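Local coordinates for uncharacterized protein (Staphylococcus aureus subsp. aureus, PDB 4H0A) that is of unknown function but belongs to the CAP family of cysteine-rich secretory proteins and joins a CAP domain to a CAP-associated N-terminal region, at residues A59-P64 / L209-N214; K47-L52 / K70-K75. All blocks are in the same frame, centred on the assembly; numbering follows the deposited sequence.

Contact 1: residues A59-P64 / L209-N214; sequences ADRVYP and LYEVTN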
ATOM      1  N   ALA A  59      12.933   4.652  14.587  1.00 31.31           N
ATOM      2  CA  ALA A  59      12.371   4.006  13.405  1.00 29.41           C
ATOM      3  C   ALA A  59      13.456   3.270  12.630  1.00 33.36           C
ATOM      4  O   ALA A  59      14.641   3.610  12.718  1.00 32.22           O
ATOM      5  CB  ALA A  59      11.693   5.034  12.509  1.00 29.08           C
ATOM      6  N   ASP A  60      13.048   2.249  11.883  1.00 31.65           N
ATOM      7  CA  ASP A  60      13.978   1.450  11.086  1.00 32.04           C
ATOM      8  C   ASP A  60      14.465   2.222   9.868  1.00 32.80           C
ATOM      9  O   ASP A  60      15.613   2.075   9.461  1.00 31.78           O
ATOM     10  CB  ASP A  60      13.295   0.146  10.641  1.00 34.05           C
ATOM     11  CG  ASP A  60      12.977  -0.751  11.827  1.00 52.98           C
ATOM     12  OD1 ASP A  60      13.924  -1.206  12.496  1.00 56.64           O
ATOM     13  OD2 ASP A  60      11.785  -0.926  12.134  1.00 60.77           O
ATOM     14  N   ARG A  61      13.586   3.048   9.309  1.00 28.48           N
ATOM     15  CA  ARG A  61      13.812   3.795   8.085  1.00 28.84           C
ATOM     16  C   ARG A  61      13.049   5.116   8.168  1.00 31.91           C
ATOM     17  O   ARG A  61      11.897   5.091   8.604  1.00 31.19           O
ATOM     18  CB  ARG A  61      13.224   2.898   6.955  1.00 34.01           C
ATOM     19  CG  ARG A  61      13.711   3.131   5.578  1.00 42.31           C
ATOM     20  CD  ARG A  61      13.518   1.945   4.654  1.00 36.50           C
ATOM     21  NE  ARG A  61      12.163   1.362   4.640  1.00 32.34           N
ATOM     22  CZ  ARG A  61      11.231   1.532   3.701  1.00 39.20           C
ATOM     23  NH1 ARG A  61      11.437   2.362   2.687  1.00 29.39           N
ATOM     24  NH2 ARG A  61      10.076   0.876   3.777  1.00 32.03           N
ATOM     25  N   VAL A  62      13.659   6.251   7.778  1.00 27.80           N
ATOM     26  CA  VAL A  62      12.978   7.560   7.736  1.00 27.12           C
ATOM     27  C   VAL A  62      13.340   8.195   6.421  1.00 30.66           C
ATOM     28  O   VAL A  62      14.528   8.270   6.118  1.00 29.55           O
ATOM     29  CB  VAL A  62      13.338   8.495   8.913  1.00 30.73           C
ATOM     30  CG1 VAL A  62      12.621   9.850   8.791  1.00 29.90           C
ATOM     31  CG2 VAL A  62      13.032   7.827  10.257  1.00 30.41           C
ATOM     32  N   TYR A  63      12.346   8.651   5.635  0.50 27.82           N
ATOM     33  CA  TYR A  63      12.618   9.225   4.321  0.50 28.22           C
ATOM     34  C   TYR A  63      11.551  10.217   3.878  0.50 32.98           C
ATOM     35  O   TYR A  63      10.371  10.047   4.192  0.50 31.06           O
ATOM     36  CB  TYR A  63      12.708   8.103   3.267  0.50 28.73           C
ATOM     37  CG  TYR A  63      11.539   7.142   3.295  0.50 29.26           C
ATOM     38  CD1 TYR A  63      11.515   6.071   4.179  0.50 30.32           C
ATOM     39  CD2 TYR A  63      10.460   7.298   2.429  0.50 30.21           C
ATOM     40  CE1 TYR A  63      10.437   5.190   4.220  0.50 31.75           C
ATOM     41  CE2 TYR A  63       9.386   6.410   2.446  0.50 30.68           C
ATOM     42  CZ  TYR A  63       9.373   5.358   3.349  0.50 34.72           C
ATOM     43  OH  TYR A  63       8.296   4.494   3.369  0.50 33.27           O
ATOM     44  N   PRO A  64      11.940  11.212   3.071  1.00 32.47           N
ATOM     45  CA  PRO A  64      10.939  12.149   2.557  1.00 34.20           C
ATOM     46  C   PRO A  64      10.203  11.585   1.349  1.00 45.16           C
ATOM     47  O   PRO A  64      10.729  10.743   0.624  1.00 43.07           O
ATOM     48  CB  PRO A  64      11.785  13.353   2.131  1.00 37.19           C
ATOM     49  CG  PRO A  64      13.090  12.750   1.706  1.00 41.21           C
ATOM     50  CD  PRO A  64      13.303  11.547   2.580  1.00 34.38           C
ATOM     51  N   LEU A 209       7.487  -1.718  -1.165  1.00 31.28           N
ATOM     52  CA  LEU A 209       6.833  -2.706  -2.029  1.00 32.21           C
ATOM     53  C   LEU A 209       7.258  -4.118  -1.598  1.00 34.35           C
ATOM     54  O   LEU A 209       6.411  -4.981  -1.442  1.00 33.83           O
ATOM     55  CB  LEU A 209       7.176  -2.457  -3.515  1.00 33.53           C
ATOM     56  CG  LEU A 209       6.644  -3.499  -4.528  1.00 40.06           C
ATOM     57  CD1 LEU A 209       5.132  -3.436  -4.619  1.00 41.28           C
ATOM     58  CD2 LEU A 209       7.268  -3.284  -5.894  1.00 42.16           C
ATOM     59  N   TYR A 210       8.562  -4.339  -1.374  1.00 31.30           N
ATOM     60  CA  TYR A 210       9.063  -5.640  -0.910  1.00 31.10           C
ATOM     61  C   TYR A 210       8.498  -5.998   0.450  1.00 36.49           C
ATOM     62  O   TYR A 210       8.060  -7.130   0.670  1.00 36.75           O
ATOM     63  CB  TYR A 210      10.608  -5.633  -0.789  1.00 31.30           C
ATOM     64  CG  TYR A 210      11.403  -5.460  -2.068  1.00 32.55           C
ATOM     65  CD1 TYR A 210      11.026  -6.104  -3.247  1.00 35.95           C
ATOM     66  CD2 TYR A 210      12.619  -4.779  -2.063  1.00 32.90           C
ATOM     67  CE1 TYR A 210      11.803  -6.020  -4.402  1.00 36.48           C
ATOM     68  CE2 TYR A 210      13.422  -4.719  -3.203  1.00 34.54           C
ATOM     69  CZ  TYR A 210      13.012  -5.344  -4.371  1.00 39.86           C
ATOM     70  OH  TYR A 210      13.758  -5.245  -5.526  1.00 36.75           O
ATOM     71  N   GLU A 211       8.551  -5.043   1.387  1.00 32.66           N
ATOM     72  CA  GLU A 211       8.099  -5.279   2.764  1.00 32.16           C
ATOM     73  C   GLU A 211       6.608  -5.565   2.843  1.00 35.61           C
ATOM     74  O   GLU A 211       6.226  -6.507   3.520  1.00 35.20           O
ATOM     75  CB  GLU A 211       8.418  -4.074   3.654  1.00 32.13           C
ATOM     76  CG  GLU A 211       9.901  -3.940   3.953  1.00 34.54           C
ATOM     77  CD  GLU A 211      10.285  -2.672   4.688  1.00 38.83           C
ATOM     78  OE1 GLU A 211       9.458  -1.737   4.773  1.00 31.13           O
ATOM     79  OE2 GLU A 211      11.427  -2.626   5.198  1.00 34.50           O
ATOM     80  N   VAL A 212       5.771  -4.759   2.159  1.00 32.51           N
ATOM     81  CA  VAL A 212       4.323  -4.972   2.212  1.00 32.59           C
ATOM     82  C   VAL A 212       3.966  -6.292   1.510  1.00 39.06           C
ATOM     83  O   VAL A 212       3.070  -7.002   1.974  1.00 39.01           O
ATOM     84  CB  VAL A 212       3.517  -3.781   1.651  1.00 35.42           C
ATOM     85  CG1 VAL A 212       2.021  -4.130   1.615  1.00 35.37           C
ATOM     86  CG2 VAL A 212       3.745  -2.537   2.504  1.00 34.22           C
ATOM     87  N   THR A 213       4.681  -6.652   0.428  1.00 36.66           N
ATOM     88  CA  THR A 213       4.456  -7.944  -0.242  1.00 37.58           C
ATOM     89  C   THR A 213       4.692  -9.079   0.750  1.00 41.28           C
ATOM     90  O   THR A 213       3.889 -10.006   0.816  1.00 42.28           O
ATOM     91  CB  THR A 213       5.371  -8.095  -1.464  1.00 40.11           C
ATOM     92  OG1 THR A 213       4.937  -7.176  -2.462  1.00 42.76           O
ATOM     93  CG2 THR A 213       5.389  -9.534  -2.025  1.00 38.30           C
ATOM     94  N   ASN A 214       5.783  -9.006   1.521  1.00 36.68           N
ATOM     95  CA  ASN A 214       6.109 -10.050   2.487  1.00 36.59           C
ATOM     96  C   ASN A 214       5.149 -10.025   3.690  1.00 40.21           C
ATOM     97  O   ASN A 214       4.852 -11.092   4.211  1.00 41.78           O
ATOM     98  CB  ASN A 214       7.587  -9.978   2.917  1.00 36.72           C
ATOM     99  CG  ASN A 214       8.512 -10.607   1.889  1.00 51.12           C
ATOM    100  OD1 ASN A 214       8.100 -11.459   1.085  1.00 46.22           O
ATOM    101  ND2 ASN A 214       9.789 -10.223   1.881  1.00 36.81           N
TER
HETATM  102  O   HOH W   1      12.216  -0.666   6.572  1.00 28.76           O
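A salt bridge between Arg61 and Glu211 spans the junction between the CAP-associated N-terminal region and the CAP domain, running from an edge strand of one to a helix of the other. The two long side chains come from opposite directions and cover a gap of 12.0 Å between the CA atoms of Arg61 and Glu211. Arg61 NH2 donates to Glu211 OE1 at 2.9 Å, with a bent N-H...O angle of 137°. The carboxylate and guanidinium planes stand 72° apart and the groups do not pair side by side; OE1 is met from above the carboxylate plane and is also tilted from the guanidinium plane. A water makes the second link: in the guanidinium plane it accepts from Arg61 NE at 2.8 Å, and it donates to Glu211 OE2 over a distance so short that its exact value is doubtful. Strand 61-65 is one of the two edge strands of the seven-stranded antiparallel sheet, and helix 201-219 runs into the CAP domain, a family that folds as an alpha-beta-alpha sandwich. Arg61 reaches the helix on a chain that bends at chi3 (50°), and Tyr63 CE1, in one of that residue's two conformers, lies against one guanidinium face, offset toward its rim. Two further bonds from the guanidinium go to the same helix, NH1 to Asn204 OD1 and NH2 to Ser208 OG. Glu211 is shared as well: OE1 is hydrogen-bonded to Tyr80 OH and OE2 is salt-bridged to Lys75 NZ; with Arg61 this puts two positive groups beside the carboxylate, which would be expected to favour its charged form.

Contact 2: residues K47-L52 / K70-K75; sequences KDIKVL and KNYVFK. With EDO (1,2-ethanediol), chain C; EDO (1,2-ethanediol), chain E.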
ATOM      1  N   LYS A  47      -0.864  13.162  16.685  1.00 44.96           N
ATOM      2  CA  LYS A  47       0.181  13.269  17.709  1.00 44.84           C
ATOM      3  C   LYS A  47       1.529  13.536  17.076  1.00 46.31           C
ATOM      4  O   LYS A  47       1.716  13.297  15.882  1.00 43.47           O
ATOM      5  CB  LYS A  47       0.266  11.992  18.550  1.00 46.33           C
ATOM      6  CG  LYS A  47      -0.973  11.725  19.382  1.00 59.60           C
ATOM      7  CD  LYS A  47      -0.747  10.554  20.327  1.00 68.16           C
ATOM      8  CE  LYS A  47      -1.860  10.392  21.330  1.00 80.78           C
ATOM      9  NZ  LYS A  47      -1.740   9.110  22.070  1.00 89.83           N
ATOM     10  N   ASP A  48       2.482  14.014  17.882  1.00 44.44           N
ATOM     11  CA  ASP A  48       3.838  14.269  17.408  1.00 43.04           C
ATOM     12  C   ASP A  48       4.542  12.936  17.222  1.00 45.26           C
ATOM     13  O   ASP A  48       4.295  12.005  17.988  1.00 44.81           O
ATOM     14  CB  ASP A  48       4.601  15.165  18.393  1.00 46.33           C
ATOM     15  CG  ASP A  48       5.923  15.660  17.842  1.00 51.58           C
ATOM     16  OD1 ASP A  48       6.909  14.887  17.874  1.00 48.64           O
ATOM     17  OD2 ASP A  48       5.969  16.810  17.363  1.00 59.41           O
ATOM     18  N   ILE A  49       5.421  12.838  16.208  1.00 40.85           N
ATOM     19  CA  ILE A  49       6.153  11.599  15.917  1.00 38.46           C
ATOM     20  C   ILE A  49       7.013  11.126  17.120  1.00 43.71           C
ATOM     21  O   ILE A  49       7.203   9.920  17.275  1.00 42.34           O
ATOM     22  CB  ILE A  49       7.000  11.730  14.623  1.00 39.06           C
ATOM     23  CG1 ILE A  49       7.523  10.357  14.134  1.00 37.03           C
ATOM     24  CG2 ILE A  49       8.166  12.736  14.760  1.00 38.74           C
ATOM     25  CD1 ILE A  49       6.471   9.265  13.946  1.00 35.28           C
ATOM     26  N   LYS A  50       7.450  12.052  18.002  1.00 42.94           N
ATOM     27  CA  LYS A  50       8.230  11.719  19.211  1.00 44.60           C
ATOM     28  C   LYS A  50       7.484  10.738  20.145  1.00 49.44           C
ATOM     29  O   LYS A  50       8.133  10.019  20.901  1.00 50.09           O
ATOM     30  CB  LYS A  50       8.586  12.987  19.997  1.00 49.59           C
ATOM     31  CG  LYS A  50       9.647  13.867  19.332  1.00 59.71           C
ATOM     32  CD  LYS A  50       9.782  15.215  20.064  1.00 71.79           C
ATOM     33  CE  LYS A  50       9.911  16.403  19.148  1.00 82.31           C
ATOM     34  NZ  LYS A  50       9.586  17.677  19.846  1.00 93.10           N
ATOM     35  N   VAL A  51       6.138  10.694  20.078  1.00 45.78           N
ATOM     36  CA  VAL A  51       5.329   9.772  20.877  1.00 46.64           C
ATOM     37  C   VAL A  51       5.656   8.310  20.505  1.00 48.68           C
ATOM     38  O   VAL A  51       5.724   7.465  21.397  1.00 49.85           O
ATOM     39  CB  VAL A  51       3.812  10.074  20.723  1.00 50.68           C
ATOM     40  CG1 VAL A  51       2.956   8.978  21.357  1.00 51.63           C
ATOM     41  CG2 VAL A  51       3.474  11.434  21.324  1.00 52.40           C
ATOM     42  N   LEU A  52       5.861   8.010  19.216  1.00 43.25           N
ATOM     43  CA  LEU A  52       6.191   6.642  18.785  1.00 41.53           C
ATOM     44  C   LEU A  52       7.653   6.325  19.019  1.00 45.46           C
ATOM     45  O   LEU A  52       7.976   5.197  19.392  1.00 44.87           O
ATOM     46  CB  LEU A  52       5.870   6.429  17.306  1.00 39.64           C
ATOM     47  CG  LEU A  52       4.452   6.734  16.860  1.00 44.31           C
ATOM     48  CD1 LEU A  52       4.270   6.301  15.429  1.00 42.43           C
ATOM     49  CD2 LEU A  52       3.406   6.035  17.747  1.00 46.66           C
ATOM     50  N   LYS A  70       7.006  13.024   5.390  1.00 33.94           N
ATOM     51  CA  LYS A  70       8.113  12.163   5.806  1.00 34.11           C
ATOM     52  C   LYS A  70       7.541  10.853   6.291  1.00 38.03           C
ATOM     53  O   LYS A  70       6.560  10.870   7.036  1.00 39.84           O
ATOM     54  CB  LYS A  70       8.943  12.829   6.913  1.00 37.48           C
ATOM     55  CG  LYS A  70      10.231  13.463   6.462  1.00 58.61           C
ATOM     56  CD  LYS A  70      11.171  13.587   7.654  1.00 65.68           C
ATOM     57  CE  LYS A  70      12.183  14.676   7.482  1.00 68.49           C
ATOM     58  NZ  LYS A  70      12.664  15.178   8.790  1.00 81.02           N
ATOM     59  N   ASN A  71       8.116   9.719   5.865  1.00 31.97           N
ATOM     60  CA  ASN A  71       7.634   8.411   6.307  1.00 29.49           C
ATOM     61  C   ASN A  71       8.592   7.805   7.303  1.00 33.01           C
ATOM     62  O   ASN A  71       9.800   7.936   7.142  1.00 32.55           O
ATOM     63  CB  ASN A  71       7.439   7.462   5.123  1.00 30.38           C
ATOM     64  CG  ASN A  71       6.040   7.466   4.550  1.00 44.78           C
ATOM     65  OD1 ASN A  71       5.151   8.130   5.052  1.00 41.61           O
ATOM     66  ND2 ASN A  71       5.811   6.745   3.482  1.00 32.35           N
ATOM     67  N   TYR A  72       8.045   7.175   8.355  1.00 29.80           N
ATOM     68  CA  TYR A  72       8.791   6.467   9.395  1.00 28.99           C
ATOM     69  C   TYR A  72       8.337   5.045   9.348  1.00 31.93           C
ATOM     70  O   TYR A  72       7.128   4.814   9.421  1.00 31.14           O
ATOM     71  CB  TYR A  72       8.508   7.059  10.790  1.00 30.18           C
ATOM     72  CG  TYR A  72       9.062   8.443  11.010  1.00 31.85           C
ATOM     73  CD1 TYR A  72       8.492   9.550  10.390  1.00 34.00           C
ATOM     74  CD2 TYR A  72      10.113   8.659  11.899  1.00 32.46           C
ATOM     75  CE1 TYR A  72       9.018  10.828  10.570  1.00 33.45           C
ATOM     76  CE2 TYR A  72      10.629   9.936  12.109  1.00 33.87           C
ATOM     77  CZ  TYR A  72      10.088  11.014  11.427  1.00 39.35           C
ATOM     78  OH  TYR A  72      10.575  12.273  11.634  1.00 42.93           O
ATOM     79  N   VAL A  73       9.258   4.083   9.241  1.00 27.67           N
ATOM     80  CA  VAL A  73       8.833   2.690   9.216  1.00 27.36           C
ATOM     81  C   VAL A  73       9.262   2.055  10.517  1.00 32.06           C
ATOM     82  O   VAL A  73      10.432   2.159  10.893  1.00 31.87           O
ATOM     83  CB  VAL A  73       9.379   1.940   7.983  1.00 30.83           C
ATOM     84  CG1 VAL A  73       8.917   0.477   7.973  1.00 30.62           C
ATOM     85  CG2 VAL A  73       8.951   2.656   6.704  1.00 30.87           C
ATOM     86  N   PHE A  74       8.317   1.404  11.215  1.00 29.60           N
ATOM     87  CA  PHE A  74       8.591   0.684  12.454  1.00 29.76           C
ATOM     88  C   PHE A  74       8.173  -0.749  12.247  1.00 34.93           C
ATOM     89  O   PHE A  74       7.026  -0.988  11.872  1.00 34.10           O
ATOM     90  CB  PHE A  74       7.816   1.281  13.635  1.00 31.57           C
ATOM     91  CG  PHE A  74       8.123   2.708  13.968  1.00 32.30           C
ATOM     92  CD1 PHE A  74       7.409   3.745  13.376  1.00 33.39           C
ATOM     93  CD2 PHE A  74       9.078   3.024  14.927  1.00 32.92           C
ATOM     94  CE1 PHE A  74       7.661   5.069  13.724  1.00 33.94           C
ATOM     95  CE2 PHE A  74       9.320   4.349  15.280  1.00 35.04           C
ATOM     96  CZ  PHE A  74       8.612   5.363  14.677  1.00 32.76           C
ATOM     97  N   LYS A  75       9.063  -1.705  12.482  1.00 32.73           N
ATOM     98  CA  LYS A  75       8.651  -3.088  12.280  1.00 34.00           C
ATOM     99  C   LYS A  75       9.365  -4.052  13.184  1.00 40.17           C
ATOM    100  O   LYS A  75      10.475  -3.802  13.639  1.00 39.84           O
ATOM    101  CB  LYS A  75       8.876  -3.500  10.826  1.00 36.06           C
ATOM    102  CG  LYS A  75      10.288  -3.328  10.332  1.00 45.41           C
ATOM    103  CD  LYS A  75      10.468  -3.830   8.917  1.00 51.09           C
ATOM    104  CE  LYS A  75      11.939  -3.930   8.572  1.00 52.19           C
ATOM    105  NZ  LYS A  75      12.158  -4.572   7.254  1.00 59.67           N
TER
HETATM  106  C1  EDO C 401       1.880   4.708   3.156  1.00 40.59           C
HETATM  107  O1  EDO C 401       0.797   4.687   4.069  1.00 35.22           O
HETATM  108  C2  EDO C 401       2.238   6.210   3.005  1.00 43.37           C
HETATM  109  O2  EDO C 401       3.278   6.381   2.071  1.00 44.16           O
HETATM  110  C1  EDO E 403       8.622  -1.942  17.126  1.00 75.83           C
HETATM  111  O1  EDO E 403       9.585  -1.575  16.165  1.00 76.70           O
HETATM  112  C2  EDO E 403       7.220  -1.751  16.533  1.00 74.62           C
HETATM  113  O2  EDO E 403       6.281  -2.277  17.454  1.00 74.83           O
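The turn leading into helix 50-56 and its first residues lie over strand 69-76, with the CA atoms of Ile49 and Tyr72 8.7 Å apart and those of Leu52 and Phe74 9.0 Å apart. Ile49 carries most of the contact. Its CG1 sits over the centre of the Tyr72 ring, 3.6 Å from the ring centroid and only 5° off the normal, a CH-pi contact made on one face. The isoleucine reaches this spot because CG1 points anti to the backbone N (chi1 -167°), while the CG2 branch ends near the phenolic oxygen, with CG2 4.0 Å from Tyr72 OH. Beyond CG1, the methyl CD1 comes near the plane of the Phe74 ring at its edge, so one side chain bears on both aromatics. Leu52 adds a second approach to Phe74: its CB is 3.9 Å from Phe74 CZ, and CD1 touches the neighbouring CE1. Tyr72 and Phe74 offer their rings on the same side of the sheet, and Val83 and Ile90 of the next strands complete the apolar bed beneath Ile49 and Leu52. Asp48 fixes the start of the turn, its OD1 accepting from Lys50 N at 2.9 Å along a nearly straight bond of 168°. Asn71 CB points to the other side of the strand, where ND2 donates to O2 of the chain C ethanediol at 2.9 Å, a molecule probably from the crystallisation liquor. This is a helix and the turn before it packed on one face of an antiparallel sheet, here within the CAP-associated N-terminal region.

The two contacts meet at neighbouring strands of one antiparallel sheet: residues 59-64 of contact 1 and 70-75 of contact 2 are probably hydrogen-bonded through the backbone, with Asp60 N to Val73 O and Tyr63 O to Asn71 N both at 2.8 Å. Contact 2 is buried, apolar and local, placing a helix on the sheet within one region. Contact 1 lies at the surface, between segments far apart in sequence, and joins that region to the CAP domain by charge and water. Lys75, on the strand of contact 2, also belongs to the polar cluster of contact 1. Val62 also packs on Tyr72.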